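Local coordinates for Non-fluorescent flavoprotein (Photobacterium phosphoreum, PDB 1FVP) that binds flavin mononucleotide bearing a covalently linked myristate and, as a homodimeric relative of bacterial luciferase, may share in flavin-dependent alkanal monooxygenase chemistry, at residues A28-R33 and Q205-K210; D97-E102 and N162-S167; F109-A114 and K119-V124. One frame throughout, in Å; residues are numbered along the deposited sequence.

The three contacts are nested along the chain: contact 3 lies inside the loop closed by contact 2, which itself lies inside the one closed by contact 1. Contact 1 joins helix 23-38 to helix 207-227 and so brings an N-terminal helix next to the C-terminal one. Contacts 2 and 3 share helix 100-116, at its start and toward its end; their centres are about 26 Å apart, though their nearest atoms come within about 8 Å. Contacts 1 and 3 lie on opposite sides of the chain's centre, about 37 Å apart between centres. None touches another, so the helices and loops around the mixed sheet are tied together at separate points, with a flavin pocket residue present in contact 1.

Contact 1: residues A28-R33 and Q205-K210; sequences ALETLR and QDQNKK
Thr31 and Lys210 form the close-knit half of this helix-to-helix contact. The lysine side chain runs from the first turn of helix 207-227 toward helix 23-38, meets the threonine at about a right angle, and gives a hydrogen bond from NZ of Lys210 to OG1 of Thr31 (3.1 Å). Two features of the chain bring the ammonium there: CG stands anti to the backbone N (chi1 159°), and a bend at chi3 (96°) turns the end of the chain. The buried threonine oxygen also lies in hydrogen-bonding range of Glu202 and of the main-chain O of Asn27, two acceptors that its single proton can serve only by turns or by sharing. Lys210 has a long, weak ion pair with Glu202 and a weak hydrogen bond to O of Asn27; the hydroxyl, bonded to NZ and to Glu202, links the two charges.

The second half is looser and nearer solvent. Glu30 and Gln207 meet through their aliphatic parts alone, CG of Glu30 lying 4.2 Å from CG of Gln207. The carboxylate of Glu30 is held within its own helix by a salt bridge to Arg33, while its OE1 stays 6.3 Å from NZ of Lys210, too far for a salt bridge, so any attraction is probably weak and long-range. On the exposed outer edge, Asp206 N-caps helix 207-227, its OD1 accepting a weak bond from the backbone N of Lys209 at 3.4 Å.

Ala28 touches a flavin with its attached fatty acid. Leu29 and Leu32 pack on Tyr88 and Leu72 of the second subunit, respectively, whereas Ala28, Thr31 and Leu32 lean on Phe10 of strand 6-11, which places helix 23-38 between this strand, the dimer partner and the start of helix 207-227.

Contact 2: residues D97-E102 and N162-S167; sequences DDINEE and NGSIDS
Ile99 reaches across to Ser167 with the long arm of its side chain, and these two residues supply most of the 94 Å² buried here: 49 Å² from the isoleucine and 33 Å² from the serine. CG1 of Ile99 lies 3.5 Å from OG of Ser167 and 3.7 Å from CB of Ser167, while the terminal CD1 comes alongside the same hydroxyl. The arm gets there because CG1 stands anti to the carbonyl carbon (chi1 -82°), with CG2 anti to the backbone N. Ile99 ends the loop just ahead of helix 100-116, and Ser167 sits in the first turn of helix 166-171, with CB directed at the isoleucine.

Ser164 makes the smaller third contribution, 12 Å², its OG standing 4.1 Å from CD1 of Ile99. It lies in the loop before helix 166-171 and is tied to the helix by its own hydroxyl, which donates a hydrogen bond to OG of Ser167 (2.5 Å). For that bond the Ser164 oxygen extends anti to its backbone N (chi1 165°). Both hydroxyls are thus engaged with each other beside the isoleucine methyl group.

A separate polar tie is made by Ser171, whose OG bonds to the backbone N of Asn100 and to the backbone O of Ser167, joining the start of helix 100-116 to the far end of helix 166-171. At the start of helix 166-171, Asp166 forms a salt bridge with Lys146 of helix 138-155, on which Ile165 also packs.

Across the two segments themselves no hydrogen bond or salt bridge forms: a branched hydrocarbon rests on a pair of mutually bonded hydroxyls. The attraction is therefore mainly van der Waals, in a small surface contact whose two hydroxyls bond to each other instead of across it.

Contact 3: residues F109-A114 and K119-V124; sequences FYNASA and KNIDLV
Ile121 packs against Tyr110 and Ala114 within a beta-alpha-beta crossover: helix 100-116 connects parallel neighbours 92-94 and 126-134 of the sheet, and 119-124 is the loop leading from the helix into the second strand. The fit depends on the isoleucine conformation. Its CG1 occupies the crowded position between backbone N and carbonyl carbon (chi1 55°), close against CB of Ala114, and CD1 goes on toward the tyrosine, 3.4 Å from CE1 of Tyr110. This methyl approaches the ring obliquely, while the other branch, CG2 of Ile121, reaches the hydroxyl end of the same ring, 3.8 Å from OH of Tyr110.

Tyr110 swings out from the helix with CG anti to the backbone N (chi1 -169°), which carries the phenol from the helix surface toward the loop. Val124 meets it at the edge, close to the ring plane: CG2 of Val124 is 3.6 Å from CE1 of Tyr110 and also borders the hydroxyl. Beyond the two segments the ring makes an edge-to-face stack with His126, and its OH has a weak hydrogen bond to the main-chain O of Leu90. The ring thus lies between loop 119-124, His126 at the start of strand 126-134 and the main chain at Leu90, about 9 Å from a bound flavin.

Lys119 starts toward the helix, but the end of its side chain leads away. Its backbone makes the polar link: N of Lys119 donates to O of Ala114 at 2.9 Å, with an N-H...O angle of 149°.

Contact 1: residues A28-R33 and Q205-K210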
ATOM      1  N   ALA A  28       4.539  12.609  11.720  1.00 26.21           N
ATOM      2  CA  ALA A  28       4.472  11.458  10.827  1.00 25.27           C
ATOM      3  C   ALA A  28       5.562  11.540   9.767  1.00 25.08           C
ATOM      4  O   ALA A  28       5.932  10.451   9.310  1.00 24.95           O
ATOM      5  CB  ALA A  28       3.124  11.282  10.164  1.00 25.19           C
ATOM      6  N   LEU A  29       6.015  12.736   9.448  1.00 24.98           N
ATOM      7  CA  LEU A  29       7.086  12.905   8.427  1.00 25.12           C
ATOM      8  C   LEU A  29       8.445  12.588   9.051  1.00 26.15           C
ATOM      9  O   LEU A  29       9.447  12.214   8.409  1.00 26.27           O
ATOM     10  CB  LEU A  29       6.903  14.290   7.859  1.00 23.72           C
ATOM     11  CG  LEU A  29       6.737  14.565   6.385  1.00 22.99           C
ATOM     12  CD1 LEU A  29       5.497  13.916   5.781  1.00 22.14           C
ATOM     13  CD2 LEU A  29       6.572  16.083   6.233  1.00 22.29           C
ATOM     14  N   GLU A  30       8.479  12.704  10.370  1.00 27.41           N
ATOM     15  CA  GLU A  30       9.656  12.448  11.206  1.00 28.44           C
ATOM     16  C   GLU A  30       9.793  10.945  11.446  1.00 28.45           C
ATOM     17  O   GLU A  30      10.904  10.418  11.495  1.00 28.62           O
ATOM     18  CB  GLU A  30       9.539  13.089  12.585  1.00 29.87           C
ATOM     19  CG  GLU A  30      10.723  13.910  13.071  1.00 31.66           C
ATOM     20  CD  GLU A  30      11.989  13.125  13.255  1.00 33.05           C
ATOM     21  OE1 GLU A  30      12.068  12.295  14.148  1.00 34.65           O
ATOM     22  OE2 GLU A  30      12.886  13.424  12.439  1.00 33.27           O
ATOM     23  N   THR A  31       8.625  10.336  11.588  1.00 28.24           N
ATOM     24  CA  THR A  31       8.474   8.905  11.805  1.00 27.83           C
ATOM     25  C   THR A  31       9.045   8.207  10.563  1.00 28.11           C
ATOM     26  O   THR A  31       9.547   7.086  10.657  1.00 28.71           O
ATOM     27  CB  THR A  31       6.984   8.422  12.005  1.00 27.86           C
ATOM     28  OG1 THR A  31       6.216   9.422  12.741  1.00 27.15           O
ATOM     29  CG2 THR A  31       6.877   7.047  12.680  1.00 27.91           C
ATOM     30  N   LEU A  32       8.923   8.885   9.430  1.00 28.18           N
ATOM     31  CA  LEU A  32       9.383   8.400   8.123  1.00 27.28           C
ATOM     32  C   LEU A  32      10.872   8.707   7.934  1.00 27.97           C
ATOM     33  O   LEU A  32      11.572   7.951   7.234  1.00 28.08           O
ATOM     34  CB  LEU A  32       8.562   9.039   7.007  1.00 24.97           C
ATOM     35  CG  LEU A  32       7.130   8.627   6.762  1.00 24.09           C
ATOM     36  CD1 LEU A  32       6.475   9.543   5.731  1.00 23.36           C
ATOM     37  CD2 LEU A  32       7.080   7.189   6.280  1.00 23.63           C
ATOM     38  N   ARG A  33      11.263   9.833   8.540  1.00 28.26           N
ATOM     39  CA  ARG A  33      12.673  10.250   8.422  1.00 28.04           C
ATOM     40  C   ARG A  33      13.577   9.161   9.000  1.00 27.83           C
ATOM     41  O   ARG A  33      14.533   8.721   8.336  1.00 27.51           O
ATOM     42  CB  ARG A  33      12.974  11.601   9.062  1.00 28.48           C
ATOM     43  CG  ARG A  33      14.398  12.079   8.751  1.00 29.06           C
ATOM     44  CD  ARG A  33      14.798  13.270   9.556  1.00 29.19           C
ATOM     45  NE  ARG A  33      14.721  13.006  10.979  1.00 29.04           N
ATOM     46  CZ  ARG A  33      15.521  12.148  11.617  1.00 30.05           C
ATOM     47  NH1 ARG A  33      16.506  11.492  11.013  1.00 29.03           N
ATOM     48  NH2 ARG A  33      15.259  11.937  12.919  1.00 30.59           N
ATOM     49  N   GLN A 205       3.905  11.561  21.461  1.00 18.79           N
ATOM     50  CA  GLN A 205       4.089  12.986  21.220  1.00 19.27           C
ATOM     51  C   GLN A 205       5.540  13.429  21.336  1.00 18.22           C
ATOM     52  O   GLN A 205       5.993  14.187  20.462  1.00 18.17           O
ATOM     53  CB  GLN A 205       3.213  13.868  22.118  1.00 21.89           C
ATOM     54  CG  GLN A 205       1.733  13.910  21.773  1.00 24.55           C
ATOM     55  CD  GLN A 205       0.945  14.730  22.776  1.00 26.18           C
ATOM     56  OE1 GLN A 205       1.365  15.806  23.220  1.00 27.18           O
ATOM     57  NE2 GLN A 205      -0.227  14.224  23.165  1.00 27.14           N
ATOM     58  N   ASP A 206       6.228  13.025  22.359  1.00 17.69           N
ATOM     59  CA  ASP A 206       7.629  13.481  22.552  1.00 18.05           C
ATOM     60  C   ASP A 206       8.545  12.945  21.466  1.00 18.01           C
ATOM     61  O   ASP A 206       9.297  11.987  21.723  1.00 18.06           O
ATOM     62  CB  ASP A 206       8.040  13.175  23.988  1.00 18.43           C
ATOM     63  CG  ASP A 206       9.475  13.548  24.287  1.00 19.42           C
ATOM     64  OD1 ASP A 206      10.234  13.982  23.399  1.00 19.50           O
ATOM     65  OD2 ASP A 206       9.821  13.384  25.480  1.00 20.82           O
ATOM     66  N   GLN A 207       8.529  13.563  20.301  1.00 17.99           N
ATOM     67  CA  GLN A 207       9.345  13.111  19.175  1.00 18.36           C
ATOM     68  C   GLN A 207      10.628  12.468  19.646  1.00 19.33           C
ATOM     69  O   GLN A 207      10.806  11.258  19.373  1.00 20.49           O
ATOM     70  CB  GLN A 207       9.538  14.139  18.085  1.00 19.37           C
ATOM     71  CG  GLN A 207       8.749  13.805  16.829  1.00 21.59           C
ATOM     72  CD  GLN A 207       7.267  13.698  17.060  1.00 22.27           C
ATOM     73  OE1 GLN A 207       6.511  14.668  17.042  1.00 23.49           O
ATOM     74  NE2 GLN A 207       6.782  12.486  17.302  1.00 23.00           N
ATOM     75  N   ASN A 208      11.489  13.149  20.365  1.00 20.02           N
ATOM     76  CA  ASN A 208      12.755  12.577  20.840  1.00 20.16           C
ATOM     77  C   ASN A 208      12.591  11.214  21.494  1.00 19.70           C
ATOM     78  O   ASN A 208      13.545  10.414  21.336  1.00 20.37           O
ATOM     79  CB  ASN A 208      13.589  13.537  21.691  1.00 21.73           C
ATOM     80  CG  ASN A 208      14.561  14.235  20.728  1.00 23.41           C
ATOM     81  OD1 ASN A 208      15.540  13.607  20.280  1.00 23.56           O
ATOM     82  ND2 ASN A 208      14.195  15.482  20.436  1.00 23.85           N
ATOM     83  N   LYS A 209      11.480  11.009  22.175  1.00 18.42           N
ATOM     84  CA  LYS A 209      11.275   9.687  22.802  1.00 17.88           C
ATOM     85  C   LYS A 209      11.288   8.722  21.605  1.00 18.22           C
ATOM     86  O   LYS A 209      12.247   7.962  21.494  1.00 18.39           O
ATOM     87  CB  LYS A 209       9.980   9.428  23.517  1.00 16.27           C
ATOM     88  CG  LYS A 209      10.051   8.356  24.590  1.00 15.43           C
ATOM     89  CD  LYS A 209       8.918   8.534  25.594  1.00 15.84           C
ATOM     90  CE  LYS A 209       7.538   8.586  24.990  1.00 15.54           C
ATOM     91  NZ  LYS A 209       6.474   8.851  26.005  1.00 15.80           N
ATOM     92  N   LYS A 210      10.242   8.909  20.817  1.00 18.76           N
ATOM     93  CA  LYS A 210       9.962   8.135  19.596  1.00 18.44           C
ATOM     94  C   LYS A 210      11.200   7.867  18.755  1.00 18.92           C
ATOM     95  O   LYS A 210      11.453   6.679  18.426  1.00 18.91           O
ATOM     96  CB  LYS A 210       8.822   8.708  18.777  1.00 16.54           C
ATOM     97  CG  LYS A 210       8.828   8.284  17.313  1.00 16.18           C
ATOM     98  CD  LYS A 210       7.531   8.657  16.616  1.00 16.02           C
ATOM     99  CE  LYS A 210       7.597   9.976  15.871  1.00 14.96           C
ATOM    100  NZ  LYS A 210       6.209  10.481  15.642  1.00 14.03           N
TER

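Contact 2: residues D97-E102 and N162-S167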
ATOM      1  N   ASP A  97      -7.540  -2.614  16.366  1.00 27.36           N
ATOM      2  CA  ASP A  97      -8.649  -2.493  17.305  1.00 27.10           C
ATOM      3  C   ASP A  97      -9.396  -3.816  17.548  1.00 27.94           C
ATOM      4  O   ASP A  97     -10.634  -3.831  17.732  1.00 28.62           O
ATOM      5  CB  ASP A  97      -9.658  -1.408  16.958  1.00 25.15           C
ATOM      6  CG  ASP A  97      -9.980  -1.254  15.501  1.00 24.16           C
ATOM      7  OD1 ASP A  97      -9.311  -1.790  14.622  1.00 23.69           O
ATOM      8  OD2 ASP A  97     -10.961  -0.526  15.248  1.00 24.60           O
ATOM      9  N   ASP A  98      -8.652  -4.892  17.582  1.00 28.23           N
ATOM     10  CA  ASP A  98      -9.236  -6.213  17.815  1.00 28.59           C
ATOM     11  C   ASP A  98      -8.757  -6.704  19.168  1.00 29.06           C
ATOM     12  O   ASP A  98      -7.547  -6.930  19.301  1.00 29.26           O
ATOM     13  CB  ASP A  98      -8.884  -7.141  16.647  1.00 29.00           C
ATOM     14  CG  ASP A  98     -10.094  -7.197  15.714  1.00 30.08           C
ATOM     15  OD1 ASP A  98     -11.194  -6.832  16.172  1.00 30.94           O
ATOM     16  OD2 ASP A  98      -9.930  -7.600  14.547  1.00 30.02           O
ATOM     17  N   ILE A  99      -9.687  -6.833  20.102  1.00 29.11           N
ATOM     18  CA  ILE A  99      -9.260  -7.349  21.432  1.00 29.10           C
ATOM     19  C   ILE A  99      -8.472  -8.606  21.077  1.00 29.17           C
ATOM     20  O   ILE A  99      -9.016  -9.499  20.398  1.00 29.66           O
ATOM     21  CB  ILE A  99     -10.507  -7.623  22.315  1.00 29.34           C
ATOM     22  CG1 ILE A  99     -10.994  -6.301  22.967  1.00 29.79           C
ATOM     23  CG2 ILE A  99     -10.284  -8.707  23.396  1.00 30.07           C
ATOM     24  CD1 ILE A  99     -12.519  -6.368  23.302  1.00 30.85           C
ATOM     25  N   ASN A 100      -7.233  -8.685  21.478  1.00 28.86           N
ATOM     26  CA  ASN A 100      -6.358  -9.834  21.193  1.00 27.98           C
ATOM     27  C   ASN A 100      -7.094 -11.166  21.192  1.00 28.71           C
ATOM     28  O   ASN A 100      -6.755 -12.122  20.482  1.00 28.41           O
ATOM     29  CB  ASN A 100      -5.213  -9.774  22.200  1.00 25.62           C
ATOM     30  CG  ASN A 100      -4.053 -10.576  21.660  1.00 24.91           C
ATOM     31  OD1 ASN A 100      -3.181 -10.018  20.998  1.00 24.38           O
ATOM     32  ND2 ASN A 100      -4.120 -11.864  21.961  1.00 25.09           N
ATOM     33  N   GLU A 101      -8.108 -11.261  22.024  1.00 30.02           N
ATOM     34  CA  GLU A 101      -8.929 -12.464  22.162  1.00 31.48           C
ATOM     35  C   GLU A 101      -9.573 -12.766  20.812  1.00 32.17           C
ATOM     36  O   GLU A 101      -9.160 -13.696  20.114  1.00 32.43           O
ATOM     37  CB  GLU A 101     -10.036 -12.269  23.183  1.00 32.60           C
ATOM     38  CG  GLU A 101     -10.292 -13.417  24.156  1.00 34.35           C
ATOM     39  CD  GLU A 101     -11.184 -13.053  25.318  1.00 34.86           C
ATOM     40  OE1 GLU A 101     -12.339 -12.683  25.138  1.00 35.76           O
ATOM     41  OE2 GLU A 101     -10.560 -13.184  26.395  1.00 34.34           O
ATOM     42  N   GLU A 102     -10.564 -11.963  20.474  1.00 32.78           N
ATOM     43  CA  GLU A 102     -11.322 -12.050  19.238  1.00 32.98           C
ATOM     44  C   GLU A 102     -10.426 -12.081  18.011  1.00 32.31           C
ATOM     45  O   GLU A 102     -10.698 -12.831  17.050  1.00 33.61           O
ATOM     46  CB  GLU A 102     -12.293 -10.892  19.056  1.00 34.75           C
ATOM     47  CG  GLU A 102     -12.994 -10.788  17.697  1.00 37.98           C
ATOM     48  CD  GLU A 102     -13.917  -9.604  17.624  1.00 40.57           C
ATOM     49  OE1 GLU A 102     -13.738  -8.614  18.329  1.00 42.20           O
ATOM     50  OE2 GLU A 102     -14.860  -9.706  16.810  1.00 41.87           O
ATOM     51  N   ASN A 162     -18.824   2.101  26.007  1.00 61.33           N
ATOM     52  CA  ASN A 162     -19.874   1.727  26.944  1.00 60.84           C
ATOM     53  C   ASN A 162     -19.130   0.859  28.001  1.00 60.65           C
ATOM     54  O   ASN A 162     -19.468   0.828  29.189  1.00 60.56           O
ATOM     55  CB  ASN A 162     -21.063   1.047  26.303  1.00 60.44           C
ATOM     56  CG  ASN A 162     -22.085   1.902  25.592  1.00 60.13           C
ATOM     57  OD1 ASN A 162     -21.787   2.680  24.672  1.00 59.82           O
ATOM     58  ND2 ASN A 162     -23.359   1.757  25.984  1.00 59.86           N
ATOM     59  N   GLY A 163     -18.086   0.200  27.486  1.00 60.00           N
ATOM     60  CA  GLY A 163     -17.218  -0.664  28.250  1.00 58.87           C
ATOM     61  C   GLY A 163     -15.930  -1.155  27.628  1.00 58.12           C
ATOM     62  O   GLY A 163     -15.438  -2.232  28.087  1.00 58.14           O
ATOM     63  N   SER A 164     -15.339  -0.459  26.653  1.00 56.97           N
ATOM     64  CA  SER A 164     -14.079  -0.937  26.064  1.00 55.19           C
ATOM     65  C   SER A 164     -13.309  -0.031  25.113  1.00 53.54           C
ATOM     66  O   SER A 164     -13.576   0.121  23.916  1.00 53.30           O
ATOM     67  CB  SER A 164     -14.265  -2.293  25.366  1.00 56.09           C
ATOM     68  OG  SER A 164     -13.127  -2.528  24.540  1.00 57.03           O
ATOM     69  N   ILE A 165     -12.265   0.527  25.677  1.00 51.80           N
ATOM     70  CA  ILE A 165     -11.249   1.398  25.115  1.00 49.64           C
ATOM     71  C   ILE A 165      -9.959   1.036  25.890  1.00 48.30           C
ATOM     72  O   ILE A 165      -8.859   1.351  25.431  1.00 48.44           O
ATOM     73  CB  ILE A 165     -11.521   2.925  25.082  1.00 49.47           C
ATOM     74  CG1 ILE A 165     -11.601   3.407  23.599  1.00 49.10           C
ATOM     75  CG2 ILE A 165     -10.510   3.827  25.837  1.00 49.54           C
ATOM     76  CD1 ILE A 165     -13.018   3.211  23.004  1.00 49.40           C
ATOM     77  N   ASP A 166     -10.202   0.377  27.012  1.00 46.31           N
ATOM     78  CA  ASP A 166      -9.094  -0.054  27.876  1.00 44.88           C
ATOM     79  C   ASP A 166      -8.468  -1.324  27.304  1.00 43.68           C
ATOM     80  O   ASP A 166      -7.234  -1.436  27.217  1.00 43.72           O
ATOM     81  CB  ASP A 166      -9.541  -0.141  29.321  1.00 45.90           C
ATOM     82  CG  ASP A 166      -9.609   1.181  30.061  1.00 46.57           C
ATOM     83  OD1 ASP A 166      -8.755   2.072  29.918  1.00 46.52           O
ATOM     84  OD2 ASP A 166     -10.581   1.322  30.847  1.00 47.02           O
ATOM     85  N   SER A 167      -9.301  -2.256  26.897  1.00 42.43           N
ATOM     86  CA  SER A 167      -8.872  -3.546  26.323  1.00 40.75           C
ATOM     87  C   SER A 167      -8.065  -3.364  25.039  1.00 39.73           C
ATOM     88  O   SER A 167      -7.021  -4.026  24.867  1.00 39.03           O
ATOM     89  CB  SER A 167     -10.080  -4.446  26.083  1.00 40.47           C
ATOM     90  OG  SER A 167     -11.024  -3.700  25.318  1.00 40.44           O
TER

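Contact 3: residues F109-A114 and K119-V124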
ATOM      1  N   PHE A 109     -10.035 -19.526  12.311  1.00 27.14           N
ATOM      2  CA  PHE A 109     -10.786 -20.005  11.122  1.00 26.64           C
ATOM      3  C   PHE A 109      -9.681 -20.240  10.067  1.00 26.42           C
ATOM      4  O   PHE A 109      -9.706 -21.277   9.382  1.00 26.83           O
ATOM      5  CB  PHE A 109     -11.853 -19.110  10.632  1.00 26.71           C
ATOM      6  CG  PHE A 109     -13.275 -19.163  11.016  1.00 27.27           C
ATOM      7  CD1 PHE A 109     -13.669 -19.280  12.342  1.00 27.82           C
ATOM      8  CD2 PHE A 109     -14.257 -19.008  10.024  1.00 27.76           C
ATOM      9  CE1 PHE A 109     -15.014 -19.282  12.684  1.00 28.61           C
ATOM     10  CE2 PHE A 109     -15.616 -19.012  10.348  1.00 28.46           C
ATOM     11  CZ  PHE A 109     -16.000 -19.162  11.695  1.00 28.40           C
ATOM     12  N   TYR A 110      -8.752 -19.298  10.015  1.00 25.70           N
ATOM     13  CA  TYR A 110      -7.673 -19.405   9.015  1.00 25.85           C
ATOM     14  C   TYR A 110      -6.816 -20.648   9.165  1.00 26.34           C
ATOM     15  O   TYR A 110      -5.867 -20.889   8.389  1.00 26.68           O
ATOM     16  CB  TYR A 110      -6.828 -18.147   8.869  1.00 24.12           C
ATOM     17  CG  TYR A 110      -5.879 -18.105   7.692  1.00 22.29           C
ATOM     18  CD1 TYR A 110      -4.591 -18.641   7.784  1.00 21.20           C
ATOM     19  CD2 TYR A 110      -6.250 -17.487   6.502  1.00 21.61           C
ATOM     20  CE1 TYR A 110      -3.721 -18.614   6.713  1.00 20.89           C
ATOM     21  CE2 TYR A 110      -5.368 -17.424   5.430  1.00 21.44           C
ATOM     22  CZ  TYR A 110      -4.105 -17.988   5.534  1.00 21.09           C
ATOM     23  OH  TYR A 110      -3.253 -17.905   4.467  1.00 21.22           O
ATOM     24  N   ASN A 111      -7.115 -21.500  10.125  1.00 26.48           N
ATOM     25  CA  ASN A 111      -6.254 -22.724  10.191  1.00 26.60           C
ATOM     26  C   ASN A 111      -7.185 -23.854   9.782  1.00 26.96           C
ATOM     27  O   ASN A 111      -6.756 -24.842   9.193  1.00 27.00           O
ATOM     28  CB  ASN A 111      -5.533 -22.729  11.515  1.00 26.32           C
ATOM     29  CG  ASN A 111      -4.309 -21.826  11.394  1.00 25.51           C
ATOM     30  OD1 ASN A 111      -4.127 -21.267  10.302  1.00 24.78           O
ATOM     31  ND2 ASN A 111      -3.578 -21.755  12.494  1.00 25.75           N
ATOM     32  N   ALA A 112      -8.427 -23.549  10.113  1.00 27.25           N
ATOM     33  CA  ALA A 112      -9.578 -24.406   9.886  1.00 28.16           C
ATOM     34  C   ALA A 112      -9.989 -24.364   8.411  1.00 28.70           C
ATOM     35  O   ALA A 112     -10.341 -25.436   7.870  1.00 28.88           O
ATOM     36  CB  ALA A 112     -10.716 -24.009  10.811  1.00 27.92           C
ATOM     37  N   SER A 113      -9.931 -23.170   7.843  1.00 28.51           N
ATOM     38  CA  SER A 113     -10.295 -23.023   6.424  1.00 28.54           C
ATOM     39  C   SER A 113      -9.153 -23.648   5.633  1.00 29.30           C
ATOM     40  O   SER A 113      -9.393 -24.555   4.817  1.00 30.10           O
ATOM     41  CB  SER A 113     -10.614 -21.620   5.998  1.00 27.69           C
ATOM     42  OG  SER A 113     -11.920 -21.249   6.385  1.00 27.84           O
ATOM     43  N   ALA A 114      -7.950 -23.180   5.898  1.00 29.88           N
ATOM     44  CA  ALA A 114      -6.762 -23.724   5.202  1.00 30.47           C
ATOM     45  C   ALA A 114      -6.944 -25.239   5.090  1.00 31.11           C
ATOM     46  O   ALA A 114      -6.761 -25.815   4.003  1.00 31.80           O
ATOM     47  CB  ALA A 114      -5.500 -23.379   5.953  1.00 30.35           C
ATOM     48  N   LYS A 119      -5.444 -26.785   1.664  1.00 37.91           N
ATOM     49  CA  LYS A 119      -4.362 -25.854   1.328  1.00 38.12           C
ATOM     50  C   LYS A 119      -3.170 -26.052   2.253  1.00 38.15           C
ATOM     51  O   LYS A 119      -3.424 -26.502   3.393  1.00 38.51           O
ATOM     52  CB  LYS A 119      -4.823 -24.402   1.487  1.00 38.92           C
ATOM     53  CG  LYS A 119      -3.799 -23.379   0.987  1.00 39.46           C
ATOM     54  CD  LYS A 119      -3.504 -23.582  -0.493  1.00 39.76           C
ATOM     55  CE  LYS A 119      -4.692 -23.245  -1.367  1.00 40.03           C
ATOM     56  NZ  LYS A 119      -4.256 -22.942  -2.753  1.00 40.69           N
ATOM     57  N   ASN A 120      -1.960 -25.737   1.801  1.00 38.05           N
ATOM     58  CA  ASN A 120      -0.806 -25.947   2.700  1.00 38.38           C
ATOM     59  C   ASN A 120      -0.091 -24.641   3.032  1.00 38.80           C
ATOM     60  O   ASN A 120       0.922 -24.285   2.416  1.00 38.69           O
ATOM     61  CB  ASN A 120       0.133 -27.039   2.203  1.00 38.60           C
ATOM     62  CG  ASN A 120       1.122 -27.415   3.307  1.00 39.16           C
ATOM     63  OD1 ASN A 120       1.931 -26.558   3.706  1.00 39.30           O
ATOM     64  ND2 ASN A 120       1.073 -28.651   3.811  1.00 38.76           N
ATOM     65  N   ILE A 121      -0.629 -23.994   4.046  1.00 39.11           N
ATOM     66  CA  ILE A 121      -0.151 -22.719   4.566  1.00 39.50           C
ATOM     67  C   ILE A 121       0.654 -22.878   5.837  1.00 39.81           C
ATOM     68  O   ILE A 121       0.147 -22.629   6.938  1.00 39.89           O
ATOM     69  CB  ILE A 121      -1.397 -21.778   4.792  1.00 40.04           C
ATOM     70  CG1 ILE A 121      -2.425 -22.476   5.707  1.00 39.88           C
ATOM     71  CG2 ILE A 121      -2.039 -21.339   3.449  1.00 40.75           C
ATOM     72  CD1 ILE A 121      -2.608 -21.836   7.098  1.00 39.50           C
ATOM     73  N   ASP A 122       1.895 -23.293   5.685  1.00 40.39           N
ATOM     74  CA  ASP A 122       2.780 -23.474   6.866  1.00 40.64           C
ATOM     75  C   ASP A 122       3.815 -22.348   6.819  1.00 40.32           C
ATOM     76  O   ASP A 122       4.419 -21.972   7.833  1.00 40.95           O
ATOM     77  CB  ASP A 122       3.340 -24.890   6.929  1.00 41.86           C
ATOM     78  CG  ASP A 122       2.235 -25.932   7.014  1.00 42.91           C
ATOM     79  OD1 ASP A 122       1.445 -26.090   6.072  1.00 43.07           O
ATOM     80  OD2 ASP A 122       2.146 -26.596   8.071  1.00 43.81           O
ATOM     81  N   LEU A 123       3.972 -21.826   5.616  1.00 39.54           N
ATOM     82  CA  LEU A 123       4.914 -20.755   5.312  1.00 38.44           C
ATOM     83  C   LEU A 123       4.211 -19.406   5.178  1.00 37.23           C
ATOM     84  O   LEU A 123       4.921 -18.460   4.787  1.00 37.09           O
ATOM     85  CB  LEU A 123       5.666 -21.124   4.027  1.00 39.19           C
ATOM     86  CG  LEU A 123       6.585 -22.326   4.012  1.00 39.75           C
ATOM     87  CD1 LEU A 123       7.594 -22.273   5.153  1.00 39.39           C
ATOM     88  CD2 LEU A 123       5.760 -23.610   4.063  1.00 39.75           C
ATOM     89  N   VAL A 124       2.919 -19.375   5.457  1.00 35.63           N
ATOM     90  CA  VAL A 124       2.205 -18.073   5.331  1.00 34.22           C
ATOM     91  C   VAL A 124       2.241 -17.434   6.718  1.00 33.41           C
ATOM     92  O   VAL A 124       1.754 -18.049   7.671  1.00 33.85           O
ATOM     93  CB  VAL A 124       0.871 -18.206   4.604  1.00 33.65           C
ATOM     94  CG1 VAL A 124       0.806 -19.521   3.822  1.00 33.55           C
ATOM     95  CG2 VAL A 124      -0.386 -18.002   5.405  1.00 32.70           C
TER